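Local coordinates for ribonuclease mar1, putative (Trypanosoma cruzi, PDB 1YZV), which is of unconfirmed function but probably acts as an enzyme of the isochorismatase superfamily, at residues A[43-46]-A[47-51]; A[27-30]-A[31-34]; A[155-158]-A[159-162]. One frame throughout, in Å; residues are numbered along the deposited sequence.

Contact 1: A[43-46]-A[47-51]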
loop_
_atom_site.group_PDB
_atom_site.type_symbol
_atom_site.label_atom_id
_atom_site.label_comp_id
_atom_site.label_asym_id
_atom_site.label_seq_id
_atom_site.Cartn_x
_atom_site.Cartn_y
_atom_site.Cartn_z
ATOM N N VAL A 43 2.736 -13.619 22.191
ATOM C CA VAL A 43 3.543 -14.327 23.166
ATOM C C VAL A 43 4.694 -15.103 22.506
ATOM O O VAL A 43 5.838 -15.009 22.980
ATOM C CB VAL A 43 2.674 -15.251 24.030
ATOM C CG1 VAL A 43 3.533 -16.266 24.787
ATOM C CG2 VAL A 43 1.856 -14.402 24.973
ATOM N N PHE A 44 4.381 -15.888 21.461
ATOM C CA PHE A 44 5.383 -16.626 20.671
ATOM C C PHE A 44 6.520 -15.743 20.154
ATOM O O PHE A 44 7.705 -16.131 20.263
ATOM C CB PHE A 44 4.697 -17.397 19.494
ATOM C CG PHE A 44 5.658 -18.078 18.534
ATOM C CD1 PHE A 44 6.101 -19.359 18.745
ATOM C CD2 PHE A 44 6.074 -17.442 17.384
ATOM C CE1 PHE A 44 6.940 -19.965 17.822
ATOM C CE2 PHE A 44 6.857 -18.060 16.458
ATOM C CZ PHE A 44 7.324 -19.283 16.672
ATOM N N VAL A 45 6.158 -14.564 19.620
ATOM C CA VAL A 45 7.124 -13.603 19.121
ATOM C C VAL A 45 7.962 -13.016 20.279
ATOM O O VAL A 45 9.188 -12.836 20.149
ATOM C CB VAL A 45 6.472 -12.480 18.250
ATOM C CG1 VAL A 45 7.427 -11.349 17.986
ATOM C CG2 VAL A 45 5.988 -13.042 16.947
ATOM N N ALA A 46 7.325 -12.760 21.416
ATOM C CA ALA A 46 8.047 -12.288 22.607
ATOM C C ALA A 46 9.138 -13.286 23.053
ATOM O O ALA A 46 10.288 -12.896 23.337
ATOM C CB ALA A 46 7.081 -11.988 23.753
ATOM N N ASN A 47 8.781 -14.565 23.028
ATOM C CA ASN A 47 9.695 -15.661 23.320
ATOM C C ASN A 47 10.809 -15.887 22.301
ATOM O O ASN A 47 11.967 -16.124 22.653
ATOM C CB ASN A 47 8.907 -16.945 23.544
ATOM C CG ASN A 47 8.228 -16.979 24.897
ATOM O OD1 ASN A 47 8.706 -16.352 25.846
ATOM N ND2 ASN A 47 7.047 -17.626 24.969
ATOM N N ARG A 48 10.478 -15.697 21.031
ATOM C CA ARG A 48 11.463 -15.782 19.981
ATOM C C ARG A 48 12.527 -14.697 20.136
ATOM O O ARG A 48 13.746 -14.949 20.014
ATOM C CB ARG A 48 10.745 -15.652 18.627
ATOM C CG ARG A 48 11.666 -15.478 17.468
ATOM C CD ARG A 48 10.919 -15.636 16.161
ATOM N NE ARG A 48 10.631 -17.030 15.860
ATOM C CZ ARG A 48 10.031 -17.438 14.742
ATOM N NH1 ARG A 48 9.629 -16.540 13.821
ATOM N NH2 ARG A 48 9.933 -18.739 14.493
ATOM N N PHE A 49 12.073 -13.465 20.331
ATOM C CA PHE A 49 13.018 -12.345 20.540
ATOM C C PHE A 49 13.765 -12.414 21.869
ATOM O O PHE A 49 14.924 -11.987 21.959
ATOM C CB PHE A 49 12.304 -11.004 20.407
ATOM C CG PHE A 49 11.779 -10.715 18.995
ATOM C CD1 PHE A 49 12.530 -11.004 17.884
ATOM C CD2 PHE A 49 10.628 -9.954 18.827
ATOM C CE1 PHE A 49 12.077 -10.662 16.593
ATOM C CE2 PHE A 49 10.158 -9.617 17.564
ATOM C CZ PHE A 49 10.886 -9.967 16.444
ATOM N N ALA A 50 13.133 -13.023 22.875
ATOM C CA ALA A 50 13.836 -13.299 24.143
ATOM C C ALA A 50 15.002 -14.236 23.895
ATOM O O ALA A 50 16.104 -13.956 24.352
ATOM C CB ALA A 50 12.887 -13.861 25.214
ATOM N N GLY A 51 14.777 -15.305 23.125
ATOM C CA GLY A 51 15.833 -16.229 22.764
ATOM C C GLY A 51 16.919 -15.577 21.917
ATOM O O GLY A 51 18.119 -15.790 22.125
#

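Contact 2: A[27-30]-A[31-34]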
loop_
_atom_site.group_PDB
_atom_site.type_symbol
_atom_site.label_atom_id
_atom_site.label_comp_id
_atom_site.label_asym_id
_atom_site.label_seq_id
_atom_site.Cartn_x
_atom_site.Cartn_y
_atom_site.Cartn_z
ATOM N N ASP A 27 3.343 -4.217 26.370
ATOM C CA ASP A 27 2.055 -4.446 27.068
ATOM C C ASP A 27 1.328 -5.774 26.708
ATOM O O ASP A 27 0.101 -5.811 26.546
ATOM C CB ASP A 27 1.116 -3.255 26.781
ATOM C CG ASP A 27 1.670 -1.908 27.244
ATOM O OD1 ASP A 27 2.809 -1.828 27.800
ATOM O OD2 ASP A 27 1.047 -0.881 26.831
ATOM N N ILE A 28 2.073 -6.878 26.667
ATOM C CA ILE A 28 1.480 -8.178 26.390
ATOM C C ILE A 28 1.062 -8.775 27.726
ATOM O O ILE A 28 1.755 -9.623 28.283
ATOM C CB ILE A 28 2.432 -9.115 25.633
ATOM C CG1 ILE A 28 2.863 -8.424 24.313
ATOM C CG2 ILE A 28 1.744 -10.455 25.334
ATOM C CD1 ILE A 28 3.760 -9.245 23.436
ATOM N N GLN A 29 -0.062 -8.278 28.221
ATOM C CA GLN A 29 -0.500 -8.520 29.593
ATOM C C GLN A 29 -1.731 -9.416 29.677
ATOM O O GLN A 29 -2.502 -9.543 28.715
ATOM C CB GLN A 29 -0.798 -7.171 30.280
ATOM C CG GLN A 29 0.426 -6.295 30.413
ATOM C CD GLN A 29 0.051 -4.825 30.614
ATOM O OE1 GLN A 29 0.312 -3.986 29.746
ATOM N NE2 GLN A 29 -0.534 -4.508 31.777
ATOM N N GLU A 30 -1.943 -9.967 30.877
ATOM C CA GLU A 30 -2.961 -10.979 31.117
ATOM C C GLU A 30 -4.342 -10.565 30.651
ATOM O O GLU A 30 -5.020 -11.345 29.997
ATOM C CB GLU A 30 -2.986 -11.440 32.612
ATOM C CG GLU A 30 -1.721 -12.236 33.089
ATOM C CD GLU A 30 -1.518 -13.644 32.436
ATOM O OE1 GLU A 30 -2.301 -14.049 31.543
ATOM O OE2 GLU A 30 -0.515 -14.329 32.766
ATOM N N LYS A 31 -4.767 -9.337 30.907
ATOM C CA LYS A 31 -6.165 -9.016 30.588
ATOM C C LYS A 31 -6.452 -8.850 29.090
ATOM O O LYS A 31 -7.586 -8.978 28.666
ATOM C CB LYS A 31 -6.675 -7.814 31.388
ATOM C CG LYS A 31 -6.905 -8.157 32.903
ATOM C CD LYS A 31 -7.698 -9.477 33.108
ATOM C CE LYS A 31 -8.415 -9.547 34.462
ATOM N NZ LYS A 31 -9.845 -10.056 34.315
ATOM N N PHE A 32 -5.407 -8.660 28.299
ATOM C CA PHE A 32 -5.526 -8.585 26.847
ATOM C C PHE A 32 -5.569 -9.976 26.174
ATOM O O PHE A 32 -5.878 -10.069 24.972
ATOM C CB PHE A 32 -4.299 -7.869 26.258
ATOM C CG PHE A 32 -4.167 -6.430 26.643
ATOM C CD1 PHE A 32 -4.892 -5.444 25.964
ATOM C CD2 PHE A 32 -3.173 -6.038 27.539
ATOM C CE1 PHE A 32 -4.670 -4.082 26.227
ATOM C CE2 PHE A 32 -2.942 -4.679 27.829
ATOM C CZ PHE A 32 -3.696 -3.705 27.179
ATOM N N MET A 33 -5.095 -11.002 26.876
ATOM C CA MET A 33 -4.871 -12.311 26.248
ATOM C C MET A 33 -6.151 -12.881 25.661
ATOM O O MET A 33 -6.121 -13.453 24.573
ATOM C CB MET A 33 -4.256 -13.301 27.231
ATOM C CG MET A 33 -2.833 -12.954 27.691
ATOM S SD MET A 33 -1.642 -12.819 26.295
ATOM C CE MET A 33 -1.607 -14.526 25.789
ATOM N N GLY A 34 -7.278 -12.642 26.334
ATOM C CA GLY A 34 -8.553 -13.159 25.899
ATOM C C GLY A 34 -9.364 -12.225 25.033
ATOM O O GLY A 34 -10.554 -12.446 24.882
HETATM O O HOH W 1 -7.846 -12.239 29.035
#

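Contact 3: A[155-158]-A[159-162]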
loop_
_atom_site.group_PDB
_atom_site.type_symbol
_atom_site.label_atom_id
_atom_site.label_comp_id
_atom_site.label_asym_id
_atom_site.label_seq_id
_atom_site.Cartn_x
_atom_site.Cartn_y
_atom_site.Cartn_z
ATOM N N THR A 155 -5.522 -1.312 9.851
ATOM C CA THR A 155 -5.410 0.106 9.468
ATOM C C THR A 155 -4.169 0.769 10.038
ATOM O O THR A 155 -3.422 1.435 9.286
ATOM C CB THR A 155 -6.650 0.881 9.890
ATOM O OG1 THR A 155 -7.783 0.279 9.275
ATOM C CG2 THR A 155 -6.585 2.364 9.456
ATOM N N ALA A 156 -3.812 0.416 11.273
ATOM C CA ALA A 156 -2.592 0.906 11.886
ATOM C C ALA A 156 -1.299 0.331 11.287
ATOM O O ALA A 156 -0.301 1.037 11.121
ATOM C CB ALA A 156 -2.626 0.686 13.364
ATOM N N ILE A 157 -1.320 -0.939 10.930
ATOM C CA ILE A 157 -0.175 -1.522 10.244
ATOM C C ILE A 157 0.038 -0.751 8.939
ATOM O O ILE A 157 1.172 -0.419 8.581
ATOM C CB ILE A 157 -0.403 -3.028 9.944
ATOM C CG1 ILE A 157 -0.330 -3.855 11.244
ATOM C CG2 ILE A 157 0.608 -3.555 8.902
ATOM C CD1 ILE A 157 0.934 -3.718 12.029
ATOM N N GLN A 158 -1.037 -0.597 8.178
ATOM C CA GLN A 158 -1.002 0.162 6.927
ATOM C C GLN A 158 -0.513 1.575 7.098
ATOM O O GLN A 158 0.289 2.040 6.284
ATOM C CB GLN A 158 -2.374 0.172 6.281
ATOM C CG GLN A 158 -2.751 -1.224 5.823
ATOM C CD GLN A 158 -4.176 -1.321 5.308
ATOM O OE1 GLN A 158 -5.020 -0.422 5.524
ATOM N NE2 GLN A 158 -4.506 -2.503 4.831
ATOM N N LEU A 159 -0.874 2.206 8.210
ATOM C CA LEU A 159 -0.362 3.554 8.505
ATOM C C LEU A 159 1.175 3.534 8.687
ATOM O O LEU A 159 1.914 4.267 8.007
ATOM C CB LEU A 159 -1.060 4.112 9.741
ATOM C CG LEU A 159 -0.664 5.497 10.271
ATOM C CD1 LEU A 159 -0.469 6.477 9.129
ATOM C CD2 LEU A 159 -1.809 5.919 11.206
ATOM N N MET A 160 1.653 2.598 9.499
ATOM C CA MET A 160 3.065 2.430 9.725
ATOM C C MET A 160 3.855 2.031 8.479
ATOM O O MET A 160 4.950 2.540 8.289
ATOM C CB MET A 160 3.316 1.466 10.857
ATOM C CG MET A 160 2.844 2.025 12.139
ATOM S SD MET A 160 3.220 1.103 13.624
ATOM C CE MET A 160 2.041 -0.210 13.540
ATOM N N GLN A 161 3.243 1.272 7.562
ATOM C CA GLN A 161 3.880 0.949 6.292
ATOM C C GLN A 161 4.083 2.202 5.422
ATOM O O GLN A 161 5.036 2.282 4.643
ATOM C CB GLN A 161 3.086 -0.122 5.550
ATOM C CG GLN A 161 3.167 -1.509 6.249
ATOM C CD GLN A 161 2.350 -2.563 5.533
ATOM O OE1 GLN A 161 1.175 -2.328 5.273
ATOM N NE2 GLN A 161 2.930 -3.776 5.309
ATOM N N SER A 162 3.227 3.200 5.564
ATOM C CA SER A 162 3.494 4.471 4.885
ATOM C C SER A 162 4.667 5.323 5.491
ATOM O O SER A 162 5.106 6.283 4.863
ATOM C CB SER A 162 2.251 5.317 4.888
ATOM O OG SER A 162 2.153 5.846 6.192
#

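Contact 1: A[43-46]-A[47-51]
Phe44 and Arg48 meet one turn apart on the alpha-helix of residues 39-56, which packs against the parallel sheet of this isochorismatase-type alpha/beta fold. Backbone bonds set the spacing: each of Asn47, Arg48, Phe49 and Ala50 donates its N-H to the carbonyl four residues earlier, Phe49 N to Val45 O being nearly straight (173°).

The apolar contact is that of Val45 alongside Phe49, where Val45 CG1 comes to 3.3 Å from Phe49 CE2, a tight fit beside a ring that also packs on Phe23 and Trp116.

The polar ends are used outside the helix. The Asn47 amide is held by both of its atoms, OD1 accepting from Arg81 N and ND2 donating to Asp79 O; the methyl Val43 CG1 lies beside it, 3.8 Å from Asn47 ND2. Arg48 reaches Ser173 OG through NH1 and Leu195 O through NH2, which fixes the guanidinium.

Phe44, with CG anti to the backbone N (chi1 174°), is carried along the helix toward Arg48. Its ring edge meets one face of the guanidinium, the two planes 60° apart. Phe44 CE2 stands over the centre of the Arg48 group, 3.6 Å above its plane, and Phe44 CZ approaches Arg48 NH2 to 3.4 Å.

Contact 2: A[27-30]-A[31-34]
Phe32 is swung back towards Asp27 and Gln29 by a first torsion of -65°, which sets CG opposite the carbonyl carbon and beside the backbone N. Met33 starts the same way but folds again at chi2 (-58°), which brings SD beside Ile28 CG2; a further bend at chi3 directs only the terminal methyl, toward Val43. The segment is the loop leaving strand 20-26 and the short helical turn, with three-residue backbone bonds, that follows it.

At the start of the loop, Asp27 has a left-handed backbone conformation and Ile28 is the centre of an inverse gamma turn. The carboxylate of Asp27 bonds Thr66 OG1 and forms a salt bridge with Lys91, consistent with the Asp-Lys pair of isochorismatase-family active sites.

Phe32 CD2 lies 3.4 Å from Asp27 O, while Gln29 O sits in the ring plane at the edge. The Gln29 side chain runs alongside the ring with its amide turned 72° to it, and Gln29 CB is 3.8 Å from Phe32 CD2. That amide is held by Gln68 N and Gly74 O. Met33 SD makes a looser contact, 4.2 Å from Ile28 CG2.

Within the turn, Phe32 N donates to Gln29 O at 3.1 Å and Met33 N to Glu30 O at the same distance. Both donors stand above the plane of the carbonyl they use. Met33 N also has a weak bond to Gln29 O. One residue further on, Gly34 N is 4.5 Å from Glu30 O, and a water spans the two, accepting from Gly34 N at 2.8 Å and donating to Glu30 O at 3.1 Å.

Contact 3: A[155-158]-A[159-162]
Gln161 lies back across Ile157 and Gln158, one turn earlier on the helix. Its CB sits 3.6 Å from Ile157 O, the carbonyl that also accepts the Gln161 N-H at 2.9 Å. The first torsion (-69°) puts CG beside the backbone N, and there Gln161 CG presses to 3.3 Å from Ile157 O. From CG the chain runs extended, and Gln161 CD passes Ile157 CG2 at 3.9 Å. OE1 turns to the Gln158 side, 3.7 Å from Gln158 CA.

These residues belong to helix 150-161, the crossover of the beta-alpha-beta unit between strands 137-146 and 168-171. Its inward side is apolar: Met160 bends at its last torsion, bringing CE to 4.0 Å from Ile157 CD1, and packs on Leu125 and Ala128 of helix 120-133 and on Ile140 of the sheet.

The outward side faces other subunits, where Leu159 packs on Tyr169 of the second subunit. Gln158 and Gln161 hold their amides nearly parallel, 3° apart, yet each bonds away from the other. Gln158 OE1 accepts from Gln161 NE2 of the second subunit, and Gln161 NE2, the tip of the chain, donates to Gln158 OE1 of the third.

Contacts 1 and 2 are neighbours in sequence and space, with centres 15 Å apart. Val43, on the helix of contact 1, joins them: its CG2 packs against Met33 CE at 3.6 Å and against Ile28 CG2 at 4.0 Å. Contact 2 is the one that holds Asp27, the residue paired with Lys91 at the probable active site, whereas in contact 1 the Phe44 side chain lies about 5 Å from a bound sulfate, probably from the crystallisation liquor. Contact 3 stands apart. Its centre is 23 Å from that of contact 1, on the opposite side of the chain's centre, and 22 Å from that of contact 2. It alone of the three touches other subunits.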